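Local structure of endonuclease NucS (Pyrococcus abyssi, 2VLD) at residues E14-L19 and V82-N87; G60-H65 and S88-R93. The protein cleaves single-stranded DNA at the 3' and 5' ends of branched DNA structures, working as a homodimer that also binds PCNA. The protein carries 2 engineered substitutions. All blocks are in the same frame, centred on the assembly; numbering follows the deposited sequence.

How the interactions relate
After strand 4-7 the chain forms helix 12-25 and, some sixty residues later, meets it again on strand 81-84: interaction 1 closes that long loop. Within the loop lies strand 62-65, which packs by its side chains on strand 87-92, just after 81-84. The second loop, closed by interaction 2, therefore starts inside the first and ends beyond it, so the two cross rather than nest. Strands 81-84 and 87-92 are antiparallel neighbours in one hairpin, and there the contacts touch: T83 O and N of the engineered M89 probably share a hydrogen bond of 3.0 Å, and V82 packs on I90. Helix, hairpin and strand 62-65 are thus tied into the same N-terminal domain.

Interaction 1: residues E14-L19 and V82-N87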
loop_
_atom_site.group_PDB
_atom_site.type_symbol
_atom_site.label_atom_id
_atom_site.label_comp_id
_atom_site.label_asym_id
_atom_site.label_seq_id
_atom_site.Cartn_x
_atom_site.Cartn_y
_atom_site.Cartn_z
ATOM N N GLU A 14 -18.473 -14.769 -7.797
ATOM C CA GLU A 14 -17.195 -14.403 -8.410
ATOM C C GLU A 14 -16.058 -14.215 -7.401
ATOM O O GLU A 14 -15.010 -14.852 -7.523
ATOM C CB GLU A 14 -17.338 -13.138 -9.267
ATOM C CG GLU A 14 -17.642 -13.383 -10.740
ATOM C CD GLU A 14 -19.045 -12.972 -11.123
ATOM O OE1 GLU A 14 -19.212 -11.847 -11.642
ATOM O OE2 GLU A 14 -19.984 -13.767 -10.897
ATOM N N ILE A 15 -16.267 -13.340 -6.418
ATOM C CA ILE A 15 -15.247 -13.035 -5.418
ATOM C C ILE A 15 -14.668 -14.302 -4.798
ATOM O O ILE A 15 -13.452 -14.471 -4.782
ATOM C CB ILE A 15 -15.770 -12.075 -4.325
ATOM C CG1 ILE A 15 -16.107 -10.715 -4.946
ATOM C CG2 ILE A 15 -14.725 -11.901 -3.224
ATOM C CD1 ILE A 15 -17.102 -9.886 -4.165
ATOM N N LYS A 16 -15.530 -15.195 -4.318
ATOM C CA LYS A 16 -15.066 -16.448 -3.725
ATOM C C LYS A 16 -14.225 -17.254 -4.716
ATOM O O LYS A 16 -13.177 -17.777 -4.347
ATOM C CB LYS A 16 -16.231 -17.285 -3.165
ATOM C CG LYS A 16 -15.791 -18.559 -2.404
ATOM C CD LYS A 16 -16.945 -19.316 -1.712
ATOM C CE LYS A 16 -17.064 -18.974 -0.214
ATOM N NZ LYS A 16 -18.151 -17.994 0.108
ATOM N N GLU A 17 -14.671 -17.336 -5.969
ATOM C CA GLU A 17 -13.896 -18.006 -7.013
ATOM C C GLU A 17 -12.515 -17.379 -7.112
ATOM O O GLU A 17 -11.501 -18.076 -7.121
ATOM C CB GLU A 17 -14.604 -17.927 -8.374
ATOM C CG GLU A 17 -15.609 -19.042 -8.637
ATOM C CD GLU A 17 -16.153 -19.031 -10.060
ATOM O OE1 GLU A 17 -15.357 -18.788 -11.006
ATOM O OE2 GLU A 17 -17.378 -19.280 -10.231
ATOM N N LEU A 18 -12.496 -16.052 -7.158
ATOM C CA LEU A 18 -11.272 -15.295 -7.360
ATOM C C LEU A 18 -10.309 -15.350 -6.172
ATOM O O LEU A 18 -9.099 -15.426 -6.363
ATOM C CB LEU A 18 -11.606 -13.852 -7.752
ATOM C CG LEU A 18 -12.247 -13.711 -9.141
ATOM C CD1 LEU A 18 -12.845 -12.331 -9.343
ATOM C CD2 LEU A 18 -11.261 -14.027 -10.255
ATOM N N LEU A 19 -10.844 -15.328 -4.957
ATOM C CA LEU A 19 -10.017 -15.456 -3.762
ATOM C C LEU A 19 -9.343 -16.823 -3.712
ATOM O O LEU A 19 -8.132 -16.911 -3.496
ATOM C CB LEU A 19 -10.831 -15.216 -2.487
ATOM C CG LEU A 19 -11.535 -13.869 -2.260
ATOM C CD1 LEU A 19 -12.140 -13.845 -0.874
ATOM C CD2 LEU A 19 -10.614 -12.670 -2.451
ATOM N N VAL A 82 -7.587 -15.177 5.949
ATOM C CA VAL A 82 -8.612 -14.475 5.178
ATOM C C VAL A 82 -9.881 -15.302 4.979
ATOM O O VAL A 82 -9.813 -16.506 4.727
ATOM C CB VAL A 82 -8.081 -14.031 3.800
ATOM C CG1 VAL A 82 -9.029 -13.024 3.163
ATOM C CG2 VAL A 82 -6.696 -13.409 3.927
ATOM N N THR A 83 -11.028 -14.631 5.058
ATOM C CA THR A 83 -12.338 -15.263 5.089
ATOM C C THR A 83 -13.342 -14.400 4.332
ATOM O O THR A 83 -13.229 -13.181 4.358
ATOM C CB THR A 83 -12.768 -15.455 6.562
ATOM O OG1 THR A 83 -12.335 -16.740 7.011
ATOM C CG2 THR A 83 -14.266 -15.357 6.748
ATOM N N PHE A 84 -14.315 -15.022 3.662
ATOM C CA PHE A 84 -15.324 -14.276 2.894
ATOM C C PHE A 84 -16.780 -14.747 3.099
ATOM O O PHE A 84 -17.038 -15.951 3.142
ATOM C CB PHE A 84 -14.951 -14.280 1.408
ATOM C CG PHE A 84 -15.919 -13.542 0.535
ATOM C CD1 PHE A 84 -16.185 -12.194 0.746
ATOM C CD2 PHE A 84 -16.565 -14.192 -0.499
ATOM C CE1 PHE A 84 -17.090 -11.510 -0.059
ATOM C CE2 PHE A 84 -17.468 -13.518 -1.311
ATOM C CZ PHE A 84 -17.732 -12.175 -1.088
ATOM N N LYS A 85 -17.712 -13.783 3.204
ATOM C CA LYS A 85 -19.159 -14.025 3.430
ATOM C C LYS A 85 -20.079 -12.807 3.109
ATOM O O LYS A 85 -21.168 -12.679 3.682
ATOM C CB LYS A 85 -19.391 -14.464 4.885
ATOM C CG LYS A 85 -20.643 -15.315 5.095
ATOM C CD LYS A 85 -21.326 -15.033 6.437
ATOM C CE LYS A 85 -22.586 -15.897 6.583
ATOM N NZ LYS A 85 -23.454 -15.490 7.725
ATOM N N GLU A 86 -19.658 -11.949 2.170
ATOM C CA GLU A 86 -20.202 -10.573 1.964
ATOM C C GLU A 86 -19.274 -9.513 2.618
ATOM O O GLU A 86 -19.363 -8.300 2.369
ATOM C CB GLU A 86 -21.669 -10.447 2.423
ATOM C CG GLU A 86 -22.156 -9.032 2.781
ATOM C CD GLU A 86 -22.044 -8.022 1.634
ATOM O OE1 GLU A 86 -21.582 -8.387 0.526
ATOM O OE2 GLU A 86 -22.411 -6.849 1.860
ATOM N N ASN A 87 -18.372 -10.002 3.454
ATOM C CA ASN A 87 -17.294 -9.201 3.967
ATOM C C ASN A 87 -16.001 -9.980 3.751
ATOM O O ASN A 87 -16.020 -11.213 3.698
ATOM C CB ASN A 87 -17.533 -8.884 5.449
ATOM C CG ASN A 87 -17.066 -10.012 6.390
ATOM O OD1 ASN A 87 -16.915 -11.168 5.981
ATOM N ND2 ASN A 87 -16.839 -9.671 7.657
#
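F84 lays its ring against the helix, and I15 meets it over one face. The methyl CG2 of I15 sits 3.7 Å from the centroid of the F84 ring and 14° off the ring normal, a CH-pi contact shifted toward the rim on the CZ and CE2 side. The ring reaches the helix because F84 CG stands anti to the backbone N (chi1 -180°). One turn further on L19, like I15, crosses the phenylalanine at about a right angle and puts CD1 3.6 Å from F84 CB, at the root of the ring. K16 passes obliquely beside the ring, its CB 4.1 Å from F84 CD2, and its bent chain leaves NZ 3.8 Å from F84 O, too long for a hydrogen bond. An alanine in place of F84 takes away the ring under I15 CG2, which would probably leave I15 and L19 without their shared apolar partner and open a gap between helix and strand. I15 also touches L110 of strand 106-113, as does L18. The axes of 14-19 and 82-84 run nearly antiparallel, at 157°, in a helix-on-sheet packing that joins helix 12-25 to a hairpin of the N-terminal, PH-like domain.

Interaction 2: residues G60-H65 and S88-R93; sequences GSFLIH and SMISIR. Engineered in segment 88-93: M89 (natural residue Ile).
G60 and F62 meet I90 in the interior of the N-terminal PH-like domain, where the curled antiparallel sheet brings strand 62-65 close to strand 87-92. No hydrogen bond joins the two segments: they meet by packing, a backbone carbonyl and two side chains, and not as paired strands. G60 lies in the turn that leads from strand 50-56 into strand 62-65. Its phi of 102° would press a beta carbon against the carbonyl oxygen of D59, and its own carbonyl faces the CD1 end of I90. S61 turns away from I90, its OG hydrogen-bonded to D59 OD1. F62 then carries the contact. A chi1 of -168° carries CG to the far side of CB from the backbone N and sends the ring inward, where it slides alongside I90, the two side chains running in opposite directions. I90 CG2 lies over one face of the ring, 3.7 Å from the F62 centroid and 23° off the normal, in a CH-pi contact displaced toward the rim nearest CG. The other branch of I90 reaches back along the phenylalanine, bringing CD1 to 3.5 Å from F62 CB. Beyond F62 the strand turns L63 and H65 to the second subunit, where L63 packs on H65 and H65 on K57 of that chain. I64 stays inside its own subunit, against L100 and V102 of strand 98-104. Its CD1 also sits at the edge of the F62 ring, in the ring plane, while I90 CG2 stands 3.4 Å above that plane.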
loop_
_atom_site.group_PDB
_atom_site.type_symbol
_atom_site.label_atom_id
_atom_site.label_comp_id
_atom_site.label_asym_id
_atom_site.label_seq_id
_atom_site.Cartn_x
_atom_site.Cartn_y
_atom_site.Cartn_z
ATOM N N GLY A 60 -0.552 -13.362 3.720
ATOM C CA GLY A 60 -1.553 -12.886 4.683
ATOM C C GLY A 60 -1.539 -11.385 4.939
ATOM O O GLY A 60 -2.377 -10.869 5.672
ATOM N N SER A 61 -0.580 -10.683 4.352
ATOM C CA SER A 61 -0.548 -9.224 4.427
ATOM C C SER A 61 -1.850 -8.656 3.878
ATOM O O SER A 61 -2.278 -9.027 2.790
ATOM C CB SER A 61 0.622 -8.685 3.610
ATOM O OG SER A 61 1.867 -9.107 4.130
ATOM N N PHE A 62 -2.470 -7.748 4.618
ATOM C CA PHE A 62 -3.771 -7.216 4.250
ATOM C C PHE A 62 -3.682 -5.708 4.453
ATOM O O PHE A 62 -3.262 -5.281 5.532
ATOM C CB PHE A 62 -4.813 -7.812 5.196
ATOM C CG PHE A 62 -6.224 -7.592 4.766
ATOM C CD1 PHE A 62 -6.890 -6.409 5.074
ATOM C CD2 PHE A 62 -6.911 -8.584 4.085
ATOM C CE1 PHE A 62 -8.228 -6.209 4.673
ATOM C CE2 PHE A 62 -8.239 -8.398 3.680
ATOM C CZ PHE A 62 -8.895 -7.206 3.972
ATOM N N LEU A 63 -4.027 -4.911 3.438
ATOM C CA LEU A 63 -3.842 -3.479 3.505
ATOM C C LEU A 63 -5.071 -2.781 2.977
ATOM O O LEU A 63 -5.636 -3.200 1.959
ATOM C CB LEU A 63 -2.648 -3.015 2.641
ATOM C CG LEU A 63 -1.370 -3.842 2.721
ATOM C CD1 LEU A 63 -0.422 -3.424 1.633
ATOM C CD2 LEU A 63 -0.779 -3.582 4.051
ATOM N N ILE A 64 -5.472 -1.712 3.643
ATOM C CA ILE A 64 -6.620 -0.961 3.209
ATOM C C ILE A 64 -6.206 0.494 2.964
ATOM O O ILE A 64 -5.739 1.207 3.881
ATOM C CB ILE A 64 -7.753 -1.043 4.248
ATOM C CG1 ILE A 64 -8.238 -2.484 4.408
ATOM C CG2 ILE A 64 -8.928 -0.148 3.866
ATOM C CD1 ILE A 64 -9.243 -2.631 5.546
ATOM N N HIS A 65 -6.343 0.927 1.721
ATOM C CA HIS A 65 -5.941 2.289 1.373
ATOM C C HIS A 65 -7.146 3.071 0.988
ATOM O O HIS A 65 -8.008 2.570 0.259
ATOM C CB HIS A 65 -4.936 2.320 0.208
ATOM C CG HIS A 65 -3.516 2.302 0.654
ATOM N ND1 HIS A 65 -2.776 1.137 0.746
ATOM C CD2 HIS A 65 -2.701 3.304 1.059
ATOM C CE1 HIS A 65 -1.561 1.421 1.186
ATOM N NE2 HIS A 65 -1.496 2.727 1.397
ATOM N N SER A 88 -14.891 -9.277 3.578
ATOM C CA SER A 88 -13.600 -9.925 3.710
ATOM C C SER A 88 -13.140 -9.623 5.128
ATOM O O SER A 88 -13.168 -8.461 5.554
ATOM C CB SER A 88 -12.602 -9.415 2.673
ATOM O OG SER A 88 -13.056 -9.698 1.364
HETATM N N MSE A 89 -12.775 -10.668 5.869
HETATM C CA MSE A 89 -12.172 -10.513 7.181
HETATM C C MSE A 89 -10.756 -11.049 7.181
HETATM O O MSE A 89 -10.463 -12.092 6.595
HETATM C CB MSE A 89 -12.948 -11.264 8.264
HETATM C CG MSE A 89 -14.379 -10.827 8.512
HETATM SE SE MSE A 89 -15.660 -12.238 8.059
HETATM C CE MSE A 89 -15.908 -13.186 9.769
ATOM N N ILE A 90 -9.877 -10.338 7.865
ATOM C CA ILE A 90 -8.576 -10.881 8.182
ATOM C C ILE A 90 -8.444 -10.884 9.695
ATOM O O ILE A 90 -8.549 -9.835 10.343
ATOM C CB ILE A 90 -7.420 -10.166 7.387
ATOM C CG1 ILE A 90 -6.090 -10.896 7.565
ATOM C CG2 ILE A 90 -7.258 -8.749 7.782
ATOM C CD1 ILE A 90 -5.315 -11.132 6.225
ATOM N N SER A 91 -8.299 -12.083 10.248
ATOM C CA SER A 91 -8.155 -12.261 11.679
ATOM C C SER A 91 -6.767 -12.770 11.986
ATOM O O SER A 91 -6.291 -13.737 11.383
ATOM C CB SER A 91 -9.182 -13.255 12.239
ATOM O OG SER A 91 -10.489 -12.936 11.815
ATOM N N ILE A 92 -6.116 -12.100 12.923
ATOM C CA ILE A 92 -4.928 -12.629 13.548
ATOM C C ILE A 92 -5.354 -12.977 14.976
ATOM O O ILE A 92 -5.573 -12.112 15.812
ATOM C CB ILE A 92 -3.642 -11.680 13.376
ATOM C CG1 ILE A 92 -2.348 -12.380 13.830
ATOM C CG2 ILE A 92 -3.797 -10.321 14.056
ATOM C CD1 ILE A 92 -1.042 -11.963 13.091
ATOM N N ARG A 93 -5.573 -14.254 15.229
ATOM C CA ARG A 93 -5.658 -14.695 16.612
ATOM C C ARG A 93 -4.306 -15.228 17.005
ATOM O O ARG A 93 -4.203 -16.215 17.742
ATOM C CB ARG A 93 -6.761 -15.727 16.859
ATOM C CG ARG A 93 -7.160 -16.576 15.682
ATOM C CD ARG A 93 -8.469 -17.192 16.051
ATOM N NE ARG A 93 -9.439 -17.264 14.969
ATOM C CZ ARG A 93 -10.740 -17.043 15.138
ATOM N NH1 ARG A 93 -11.209 -16.710 16.338
ATOM N NH2 ARG A 93 -11.573 -17.134 14.111
#